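Local coordinates for E2A dna-binding protein (Human adenovirus 5, PDB 2WB0), which coats single-stranded DNA during adenovirus strand-displacement replication, unwinding the template without ATP by forming multimers, and raises the rate of initiation, at residues V194-A205 against S262-I273; W8-M19 against L28-P36. All coordinates share one frame; numbering follows the deposited sequence.

Contacts 1 and 2 lie in different parts of the chain, their centres about 37 Å apart and their nearest atoms about 23 Å apart, and they share no helix or strand. About half of the touching residues are buried in each, but only contact 2 includes exposed ones. Contact 1 joins helix 189-206 to helix 261-268 and strand 271-276, tying together the two zinc-binding family regions; alanines let the backbones come close, and one water links the helix to the strand. Contact 2 is local and more peripheral, folding residues 28-36 back on helix 7-21 within the all-alpha region. There sulfur and aromatic groups fill the inner side, while tryptophan, arginine and lysines lie toward the surface.

Contact 1 (V194-A205 against S262-I273); sequences VAFKQIKAFMQA and SVLASVHHPALI
A helix pair leading into a strand joins the two zinc-binding family regions here: strand 271-273 crosses the first turn of helix segment 194-205, and helix 262-268 runs nearly antiparallel to its later turns, at 161° with axes 8.0 Å apart. Alanines suit so close a pairing. The methyl carbons Ala201 CB and Ala265 CB touch at 3.5 Å, and at the strand Ala195 CA lies 3.3 Å from Ala271 O in a CA-H...O contact. Between them the inverse gamma turn centred on Pro270 turns the chain from helix to strand, and Val194 CG1 packs against its backbone at His269 C. The His269 ring lies crosswise to the Lys197 chain, with Lys197 CB over one face, 3.7 Å from the ring centroid, a CH-pi contact; the lysine then runs on, extended, to a salt bridge with Glu106. On the strand side of the same turn, Ile273 CD1 sits over a face of the Phe196 ring, 16° off its normal, with Leu217 and Leu242 closing round both residues. Gln198 spans the middle: with CG anti to the backbone N (chi1 -170°) and a bend at chi2, its amide lies beside Leu272 CD1. Its OE1 is 3.0 Å from Ser266 OG. A water donates to Ala195 O at 2.8 Å and accepts from Ile273 N at 3.0 Å, with a weak further bond from Gln198 NE2. The helix carbonyl Ala195 O and the strand amide Ile273 N are thus joined through water, where the two backbones make no direct hydrogen bond.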
loop_
_atom_site.group_PDB
_atom_site.type_symbol
_atom_site.label_atom_id
_atom_site.label_comp_id
_atom_site.label_asym_id
_atom_site.label_seq_id
_atom_site.Cartn_x
_atom_site.Cartn_y
_atom_site.Cartn_z
ATOM N N VAL A 194 -1.329 4.993 16.505
ATOM C CA VAL A 194 -0.811 6.336 16.115
ATOM C C VAL A 194 -0.769 6.493 14.592
ATOM O O VAL A 194 -1.213 7.500 14.068
ATOM C CB VAL A 194 0.571 6.572 16.713
ATOM C CG1 VAL A 194 1.180 7.861 16.112
ATOM C CG2 VAL A 194 0.469 6.743 18.217
ATOM N N ALA A 195 -0.250 5.488 13.860
ATOM C CA ALA A 195 -0.144 5.573 12.371
ATOM C C ALA A 195 -1.497 5.627 11.636
ATOM O O ALA A 195 -1.652 6.293 10.560
ATOM C CB ALA A 195 0.678 4.353 11.854
ATOM N N PHE A 196 -2.478 4.901 12.155
ATOM C CA PHE A 196 -3.825 5.064 11.611
ATOM C C PHE A 196 -4.442 6.436 11.930
ATOM O O PHE A 196 -5.148 6.997 11.104
ATOM C CB PHE A 196 -4.766 3.928 12.036
ATOM C CG PHE A 196 -4.501 2.579 11.292
ATOM C CD1 PHE A 196 -5.121 2.284 10.090
ATOM C CD2 PHE A 196 -3.663 1.649 11.846
ATOM C CE1 PHE A 196 -4.921 1.080 9.442
ATOM C CE2 PHE A 196 -3.418 0.402 11.184
ATOM C CZ PHE A 196 -4.079 0.147 9.961
ATOM N N LYS A 197 -4.162 6.965 13.120
ATOM C CA LYS A 197 -4.662 8.318 13.430
ATOM C C LYS A 197 -4.022 9.332 12.499
ATOM O O LYS A 197 -4.654 10.337 12.122
ATOM C CB LYS A 197 -4.335 8.687 14.891
ATOM C CG LYS A 197 -5.367 8.050 15.874
ATOM C CD LYS A 197 -5.031 8.435 17.345
ATOM C CE LYS A 197 -6.216 8.212 18.293
ATOM N NZ LYS A 197 -5.726 8.042 19.695
ATOM N N GLN A 198 -2.742 9.092 12.190
ATOM C CA GLN A 198 -1.952 9.978 11.322
ATOM C C GLN A 198 -2.568 10.017 9.934
ATOM O O GLN A 198 -2.738 11.105 9.393
ATOM C CB GLN A 198 -0.479 9.505 11.237
ATOM C CG GLN A 198 0.520 10.516 10.526
ATOM C CD GLN A 198 0.350 10.627 9.032
ATOM O OE1 GLN A 198 0.689 11.686 8.425
ATOM N NE2 GLN A 198 -0.079 9.510 8.383
ATOM N N ILE A 199 -2.925 8.858 9.360
ATOM C CA ILE A 199 -3.430 8.903 7.973
ATOM C C ILE A 199 -4.820 9.565 7.938
ATOM O O ILE A 199 -5.120 10.366 7.034
ATOM C CB ILE A 199 -3.403 7.491 7.259
ATOM C CG1 ILE A 199 -3.706 7.691 5.757
ATOM C CG2 ILE A 199 -4.384 6.504 7.888
ATOM C CD1 ILE A 199 -2.631 8.608 5.041
ATOM N N LYS A 200 -5.636 9.241 8.928
ATOM C CA LYS A 200 -6.958 9.836 9.037
ATOM C C LYS A 200 -6.861 11.368 9.188
ATOM O O LYS A 200 -7.512 12.103 8.449
ATOM C CB LYS A 200 -7.741 9.184 10.135
ATOM C CG LYS A 200 -9.089 9.884 10.401
ATOM C CD LYS A 200 -9.887 9.029 11.426
ATOM C CE LYS A 200 -10.895 9.913 12.169
ATOM N NZ LYS A 200 -11.442 9.243 13.430
ATOM N N ALA A 201 -5.927 11.857 9.988
ATOM C CA ALA A 201 -5.719 13.309 10.089
ATOM C C ALA A 201 -5.155 13.956 8.820
ATOM O O ALA A 201 -5.410 15.137 8.500
ATOM C CB ALA A 201 -4.763 13.658 11.339
ATOM N N PHE A 202 -4.280 13.231 8.139
ATOM C CA PHE A 202 -3.682 13.729 6.925
ATOM C C PHE A 202 -4.802 13.919 5.893
ATOM O O PHE A 202 -4.868 14.936 5.184
ATOM C CB PHE A 202 -2.643 12.664 6.463
ATOM C CG PHE A 202 -1.792 13.083 5.322
ATOM C CD1 PHE A 202 -0.676 13.911 5.530
ATOM C CD2 PHE A 202 -2.039 12.615 4.044
ATOM C CE1 PHE A 202 0.079 14.312 4.530
ATOM C CE2 PHE A 202 -1.240 13.015 2.983
ATOM C CZ PHE A 202 -0.169 13.850 3.220
ATOM N N MET A 203 -5.691 12.933 5.833
ATOM C CA MET A 203 -6.814 12.981 4.874
ATOM C C MET A 203 -7.782 14.128 5.247
ATOM O O MET A 203 -8.285 14.791 4.356
ATOM C CB MET A 203 -7.538 11.627 4.872
ATOM C CG MET A 203 -6.603 10.550 4.089
ATOM S SD MET A 203 -7.333 8.965 4.308
ATOM C CE MET A 203 -8.770 9.129 3.166
ATOM N N GLN A 204 -8.063 14.291 6.546
ATOM C CA GLN A 204 -8.949 15.380 7.030
ATOM C C GLN A 204 -8.317 16.738 6.639
ATOM O O GLN A 204 -9.015 17.666 6.269
ATOM C CB GLN A 204 -9.207 15.292 8.563
ATOM C CG GLN A 204 -10.099 14.157 9.055
ATOM C CD GLN A 204 -10.053 13.929 10.581
ATOM O OE1 GLN A 204 -11.073 13.605 11.190
ATOM N NE2 GLN A 204 -8.848 14.050 11.198
ATOM N N ALA A 205 -6.996 16.842 6.658
ATOM C CA ALA A 205 -6.358 18.106 6.270
ATOM C C ALA A 205 -6.387 18.333 4.763
ATOM O O ALA A 205 -6.420 19.484 4.286
ATOM C CB ALA A 205 -4.934 18.166 6.747
ATOM N N SER A 262 -1.572 19.210 7.238
ATOM C CA SER A 262 -0.967 17.922 6.744
ATOM C C SER A 262 0.175 17.563 7.598
ATOM O O SER A 262 0.370 16.361 7.987
ATOM C CB SER A 262 -0.254 18.137 5.376
ATOM O OG SER A 262 -1.242 18.140 4.476
ATOM N N VAL A 263 1.014 18.577 7.797
ATOM C CA VAL A 263 2.224 18.403 8.588
ATOM C C VAL A 263 1.881 18.136 10.049
ATOM O O VAL A 263 2.477 17.246 10.706
ATOM C CB VAL A 263 3.207 19.603 8.401
ATOM C CG1 VAL A 263 4.434 19.366 9.248
ATOM C CG2 VAL A 263 3.568 19.752 6.911
ATOM N N LEU A 264 0.894 18.859 10.567
ATOM C CA LEU A 264 0.480 18.695 11.957
ATOM C C LEU A 264 -0.063 17.276 12.213
ATOM O O LEU A 264 0.019 16.711 13.359
ATOM C CB LEU A 264 -0.618 19.722 12.295
ATOM C CG LEU A 264 -0.306 21.041 13.044
ATOM C CD1 LEU A 264 1.073 21.314 13.598
ATOM C CD2 LEU A 264 -0.979 22.246 12.419
ATOM N N ALA A 265 -0.657 16.686 11.179
ATOM C CA ALA A 265 -1.092 15.278 11.349
ATOM C C ALA A 265 0.043 14.394 11.833
ATOM O O ALA A 265 -0.157 13.555 12.753
ATOM C CB ALA A 265 -1.686 14.708 10.016
ATOM N N SER A 266 1.243 14.584 11.261
ATOM C CA SER A 266 2.427 13.836 11.686
ATOM C C SER A 266 2.962 14.319 13.026
ATOM O O SER A 266 3.460 13.517 13.836
ATOM C CB SER A 266 3.543 13.866 10.628
ATOM O OG SER A 266 3.081 13.192 9.426
ATOM N N VAL A 267 2.904 15.641 13.249
ATOM C CA VAL A 267 3.347 16.148 14.556
ATOM C C VAL A 267 2.524 15.536 15.706
ATOM O O VAL A 267 3.102 14.989 16.713
ATOM C CB VAL A 267 3.316 17.712 14.607
ATOM C CG1 VAL A 267 3.659 18.225 16.111
ATOM C CG2 VAL A 267 4.219 18.267 13.545
ATOM N N HIS A 268 1.196 15.593 15.555
ATOM C CA HIS A 268 0.280 15.003 16.553
ATOM C C HIS A 268 0.276 13.512 16.595
ATOM O O HIS A 268 0.056 12.923 17.676
ATOM C CB HIS A 268 -1.164 15.442 16.320
ATOM C CG HIS A 268 -1.336 16.940 16.331
ATOM N ND1 HIS A 268 -2.274 17.587 15.560
ATOM C CD2 HIS A 268 -0.691 17.910 17.029
ATOM C CE1 HIS A 268 -2.213 18.894 15.786
ATOM N NE2 HIS A 268 -1.225 19.121 16.632
ATOM N N HIS A 269 0.521 12.877 15.448
ATOM C CA HIS A 269 0.549 11.431 15.445
ATOM C C HIS A 269 1.818 10.934 14.747
ATOM O O HIS A 269 1.782 10.529 13.603
ATOM C CB HIS A 269 -0.712 10.932 14.710
ATOM C CG HIS A 269 -1.959 11.580 15.203
ATOM N ND1 HIS A 269 -2.501 11.301 16.456
ATOM C CD2 HIS A 269 -2.755 12.509 14.637
ATOM C CE1 HIS A 269 -3.617 11.996 16.595
ATOM N NE2 HIS A 269 -3.783 12.745 15.520
ATOM N N PRO A 270 2.942 10.912 15.471
ATOM C CA PRO A 270 4.262 10.733 14.819
ATOM C C PRO A 270 4.574 9.287 14.494
ATOM O O PRO A 270 5.586 8.776 14.943
ATOM C CB PRO A 270 5.223 11.269 15.880
ATOM C CG PRO A 270 4.528 10.907 17.183
ATOM C CD PRO A 270 3.077 11.172 16.921
ATOM N N ALA A 271 3.770 8.655 13.624
ATOM C CA ALA A 271 4.095 7.305 13.091
ATOM C C ALA A 271 3.359 7.199 11.758
ATOM O O ALA A 271 2.263 7.765 11.610
ATOM C CB ALA A 271 3.629 6.139 14.039
ATOM N N LEU A 272 4.003 6.575 10.771
ATOM C CA LEU A 272 3.399 6.373 9.464
ATOM C C LEU A 272 3.093 4.891 9.233
ATOM O O LEU A 272 3.862 4.026 9.623
ATOM C CB LEU A 272 4.391 6.790 8.369
ATOM C CG LEU A 272 4.336 8.247 7.904
ATOM C CD1 LEU A 272 3.569 9.297 8.725
ATOM C CD2 LEU A 272 5.380 8.733 6.947
ATOM N N ILE A 273 1.993 4.630 8.530
ATOM C CA ILE A 273 1.736 3.276 8.008
ATOM C C ILE A 273 2.678 3.162 6.793
ATOM O O ILE A 273 2.696 4.036 5.919
ATOM C CB ILE A 273 0.267 3.176 7.477
ATOM C CG1 ILE A 273 -0.716 3.235 8.652
ATOM C CG2 ILE A 273 0.112 1.918 6.478
ATOM C CD1 ILE A 273 -2.235 3.286 8.261
HETATM O O HOH W 1 0.019 6.886 8.421
#

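Contact 2 (W8-M19 against L28-P36); sequences WEKGMEAARALM and LKANFKLLP
Phe32 turns inward against helix 8-19 just where the short helix 28-31 gives way to loop, and two methionines and an alanine receive its ring. Ala15 CB meets Phe32 CE2 at 3.4 Å, close packing that so small a side chain permits. Met19 reaches the same ring from farther along the helix, its CE 3.6 Å from Phe32 CD2 and its SD 4.6 Å from the Phe32 ring centroid, an oblique Met-aromatic contact. Met12 supplies a second sulfur, more distant from the centroid. Bent at both chi2 (-76°) and chi3 (-72°), its chain folds over so that CE comes 3.3 Å from Phe32 O and SD lies beside the Lys33-Leu34 peptide. Flexible thioethers suit this place because they follow the uneven outline of ring and backbone. The short helix 26-31 and the loop after it fold back along helix 7-21 in the all-alpha region; Ala41 and Leu42 of helix 40-53 touch Phe32 as well. Leu34 continues the apolar inner side toward Gly11, where the lack of a side chain lets Leu34 CD1 come within 3.9 Å of Gly11 CA. Packing is looser toward solvent. Met12 CG lies over one face of the exposed Trp8 indole, which donates from NE1 to Lys33 O at 2.9 Å; the bond bends to 145° at the hydrogen, and the donor stands above the carbonyl plane. At the opposite end of the contact the Arg16 chain crosses that of Lys29 at about a right angle, with Lys29 CD over one face of the guanidinium. The two positive groups are near each other, a closeness probably eased by Asp20, which forms a salt bridge with Lys29 NZ and a long, weak ion pair with Arg16 NH1.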
loop_
_atom_site.group_PDB
_atom_site.type_symbol
_atom_site.label_atom_id
_atom_site.label_comp_id
_atom_site.label_asym_id
_atom_site.label_seq_id
_atom_site.Cartn_x
_atom_site.Cartn_y
_atom_site.Cartn_z
ATOM N N TRP A 8 -9.757 1.497 -27.387
ATOM C CA TRP A 8 -8.317 1.313 -27.540
ATOM C C TRP A 8 -7.615 2.404 -28.353
ATOM O O TRP A 8 -6.592 2.978 -27.903
ATOM C CB TRP A 8 -7.989 -0.097 -28.079
ATOM C CG TRP A 8 -6.517 -0.426 -28.072
ATOM C CD1 TRP A 8 -5.835 -1.067 -27.051
ATOM C CD2 TRP A 8 -5.564 -0.175 -29.099
ATOM N NE1 TRP A 8 -4.527 -1.231 -27.402
ATOM C CE2 TRP A 8 -4.325 -0.697 -28.648
ATOM C CE3 TRP A 8 -5.624 0.437 -30.372
ATOM C CZ2 TRP A 8 -3.174 -0.643 -29.406
ATOM C CZ3 TRP A 8 -4.447 0.506 -31.135
ATOM C CH2 TRP A 8 -3.240 0.001 -30.646
ATOM N N GLU A 9 -8.146 2.763 -29.529
ATOM C CA GLU A 9 -7.482 3.808 -30.270
ATOM C C GLU A 9 -7.541 5.181 -29.510
ATOM O O GLU A 9 -6.621 5.935 -29.563
ATOM C CB GLU A 9 -8.098 3.959 -31.683
ATOM C CG GLU A 9 -7.619 2.921 -32.710
ATOM C CD GLU A 9 -8.336 3.121 -34.086
ATOM O OE1 GLU A 9 -9.562 2.827 -34.146
ATOM O OE2 GLU A 9 -7.672 3.604 -35.037
ATOM N N LYS A 10 -8.635 5.448 -28.821
ATOM C CA LYS A 10 -8.798 6.730 -28.114
ATOM C C LYS A 10 -7.758 6.794 -26.960
ATOM O O LYS A 10 -6.998 7.771 -26.837
ATOM C CB LYS A 10 -10.208 6.837 -27.599
ATOM C CG LYS A 10 -10.408 7.978 -26.616
ATOM C CD LYS A 10 -11.833 8.171 -26.265
ATOM C CE LYS A 10 -12.011 9.530 -25.600
ATOM N NZ LYS A 10 -13.254 9.441 -24.808
ATOM N N GLY A 11 -7.668 5.708 -26.179
ATOM C CA GLY A 11 -6.591 5.525 -25.171
ATOM C C GLY A 11 -5.218 5.736 -25.731
ATOM O O GLY A 11 -4.373 6.470 -25.145
ATOM N N MET A 12 -4.935 5.079 -26.856
ATOM C CA MET A 12 -3.599 5.126 -27.424
ATOM C C MET A 12 -3.218 6.565 -27.780
ATOM O O MET A 12 -2.085 6.973 -27.624
ATOM C CB MET A 12 -3.488 4.213 -28.654
ATOM C CG MET A 12 -3.399 2.709 -28.265
ATOM S SD MET A 12 -1.723 2.387 -27.651
ATOM C CE MET A 12 -0.678 2.459 -29.082
ATOM N N GLU A 13 -4.170 7.308 -28.323
ATOM C CA GLU A 13 -3.907 8.683 -28.723
ATOM C C GLU A 13 -3.501 9.573 -27.528
ATOM O O GLU A 13 -2.469 10.300 -27.584
ATOM C CB GLU A 13 -5.172 9.241 -29.387
ATOM C CG GLU A 13 -4.986 10.641 -29.997
ATOM C CD GLU A 13 -6.343 11.226 -30.499
ATOM O OE1 GLU A 13 -7.409 10.955 -29.876
ATOM O OE2 GLU A 13 -6.347 11.935 -31.526
ATOM N N ALA A 14 -4.294 9.491 -26.487
ATOM C CA ALA A 14 -4.095 10.271 -25.236
ATOM C C ALA A 14 -2.724 9.920 -24.650
ATOM O O ALA A 14 -1.915 10.826 -24.282
ATOM C CB ALA A 14 -5.185 9.960 -24.294
ATOM N N ALA A 15 -2.392 8.620 -24.675
ATOM C CA ALA A 15 -1.173 8.136 -24.034
ATOM C C ALA A 15 0.004 8.607 -24.847
ATOM O O ALA A 15 1.010 9.088 -24.316
ATOM C CB ALA A 15 -1.197 6.541 -23.887
ATOM N N ARG A 16 -0.117 8.555 -26.166
ATOM C CA ARG A 16 0.972 9.040 -26.982
ATOM C C ARG A 16 1.165 10.564 -26.843
ATOM O O ARG A 16 2.293 11.042 -26.805
ATOM C CB ARG A 16 0.791 8.613 -28.459
ATOM C CG ARG A 16 1.927 9.095 -29.359
ATOM C CD ARG A 16 3.319 8.690 -28.795
ATOM N NE ARG A 16 3.844 7.534 -29.488
ATOM C CZ ARG A 16 4.570 7.594 -30.596
ATOM N NH1 ARG A 16 4.874 8.760 -31.147
ATOM N NH2 ARG A 16 4.991 6.473 -31.147
ATOM N N ALA A 17 0.075 11.302 -26.724
ATOM C CA ALA A 17 0.149 12.770 -26.511
ATOM C C ALA A 17 1.004 13.091 -25.258
ATOM O O ALA A 17 1.949 13.884 -25.283
ATOM C CB ALA A 17 -1.241 13.310 -26.316
ATOM N N LEU A 18 0.657 12.418 -24.155
ATOM C CA LEU A 18 1.447 12.466 -22.933
ATOM C C LEU A 18 2.876 12.077 -23.110
ATOM O O LEU A 18 3.784 12.776 -22.671
ATOM C CB LEU A 18 0.722 11.607 -21.852
ATOM C CG LEU A 18 -0.192 12.155 -20.782
ATOM C CD1 LEU A 18 -0.631 13.652 -20.712
ATOM C CD2 LEU A 18 -1.366 11.198 -20.435
ATOM N N MET A 19 3.138 10.967 -23.785
ATOM C CA MET A 19 4.487 10.460 -23.893
ATOM C C MET A 19 5.298 11.368 -24.808
ATOM O O MET A 19 6.534 11.482 -24.655
ATOM C CB MET A 19 4.484 9.034 -24.492
ATOM C CG MET A 19 3.797 7.967 -23.593
ATOM S SD MET A 19 4.059 6.271 -24.139
ATOM C CE MET A 19 2.945 6.128 -25.533
ATOM N N LEU A 28 10.243 2.875 -25.492
ATOM C CA LEU A 28 9.068 2.762 -24.614
ATOM C C LEU A 28 7.862 3.294 -25.380
ATOM O O LEU A 28 6.807 2.707 -25.336
ATOM C CB LEU A 28 9.267 3.511 -23.295
ATOM C CG LEU A 28 10.211 2.907 -22.212
ATOM C CD1 LEU A 28 10.125 3.869 -21.014
ATOM C CD2 LEU A 28 9.806 1.488 -21.797
ATOM N N LYS A 29 8.041 4.381 -26.134
ATOM C CA LYS A 29 6.920 4.944 -26.898
ATOM C C LYS A 29 6.469 3.992 -28.004
ATOM O O LYS A 29 5.286 3.796 -28.195
ATOM C CB LYS A 29 7.279 6.276 -27.549
ATOM C CG LYS A 29 7.272 7.449 -26.605
ATOM C CD LYS A 29 6.981 8.772 -27.365
ATOM C CE LYS A 29 8.144 9.116 -28.336
ATOM N NZ LYS A 29 7.988 10.506 -28.822
ATOM N N ALA A 30 7.443 3.449 -28.726
ATOM C CA ALA A 30 7.204 2.626 -29.930
ATOM C C ALA A 30 6.426 1.389 -29.517
ATOM O O ALA A 30 5.483 0.953 -30.202
ATOM C CB ALA A 30 8.559 2.179 -30.526
ATOM N N ASN A 31 6.838 0.822 -28.380
ATOM C CA ASN A 31 6.305 -0.452 -27.950
ATOM C C ASN A 31 5.049 -0.372 -27.120
ATOM O O ASN A 31 4.411 -1.391 -26.912
ATOM C CB ASN A 31 7.385 -1.249 -27.254
ATOM C CG ASN A 31 8.495 -1.614 -28.199
ATOM O OD1 ASN A 31 9.690 -1.513 -27.859
ATOM N ND2 ASN A 31 8.117 -2.001 -29.422
ATOM N N PHE A 32 4.664 0.823 -26.663
ATOM C CA PHE A 32 3.453 0.924 -25.844
ATOM C C PHE A 32 2.169 0.550 -26.629
ATOM O O PHE A 32 1.947 1.043 -27.752
ATOM C CB PHE A 32 3.346 2.355 -25.306
ATOM C CG PHE A 32 2.226 2.549 -24.357
ATOM C CD1 PHE A 32 2.372 2.154 -23.011
ATOM C CD2 PHE A 32 1.034 3.124 -24.773
ATOM C CE1 PHE A 32 1.324 2.321 -22.117
ATOM C CE2 PHE A 32 -0.018 3.319 -23.883
ATOM C CZ PHE A 32 0.125 2.917 -22.549
ATOM N N LYS A 33 1.298 -0.254 -26.028
ATOM C CA LYS A 33 0.067 -0.771 -26.667
ATOM C C LYS A 33 -1.109 -0.706 -25.705
ATOM O O LYS A 33 -2.115 -1.399 -25.878
ATOM C CB LYS A 33 0.252 -2.237 -27.145
ATOM C CG LYS A 33 1.254 -2.468 -28.287
ATOM C CD LYS A 33 0.942 -1.621 -29.578
ATOM C CE LYS A 33 1.967 -1.958 -30.710
ATOM N NZ LYS A 33 1.545 -1.243 -32.068
ATOM N N LEU A 34 -1.011 0.171 -24.703
ATOM C CA LEU A 34 -2.080 0.346 -23.725
ATOM C C LEU A 34 -2.471 -0.979 -23.043
ATOM O O LEU A 34 -3.596 -1.162 -22.660
ATOM C CB LEU A 34 -3.281 0.959 -24.431
ATOM C CG LEU A 34 -4.113 2.099 -23.861
ATOM C CD1 LEU A 34 -5.673 1.903 -24.054
ATOM C CD2 LEU A 34 -3.713 2.696 -22.534
ATOM N N LEU A 35 -1.533 -1.907 -22.905
ATOM C CA LEU A 35 -1.838 -3.187 -22.311
ATOM C C LEU A 35 -1.653 -3.123 -20.796
ATOM O O LEU A 35 -0.881 -2.299 -20.318
ATOM C CB LEU A 35 -0.861 -4.213 -22.863
ATOM C CG LEU A 35 -1.219 -5.140 -24.049
ATOM C CD1 LEU A 35 -2.617 -5.193 -24.568
ATOM C CD2 LEU A 35 -0.169 -5.301 -25.078
ATOM N N PRO A 36 -2.338 -4.007 -20.063
ATOM C CA PRO A 36 -2.423 -3.788 -18.610
ATOM C C PRO A 36 -1.070 -3.833 -17.882
ATOM O O PRO A 36 -0.908 -3.109 -16.924
ATOM C CB PRO A 36 -3.362 -4.896 -18.130
ATOM C CG PRO A 36 -3.876 -5.654 -19.324
ATOM C CD PRO A 36 -3.320 -4.992 -20.564
#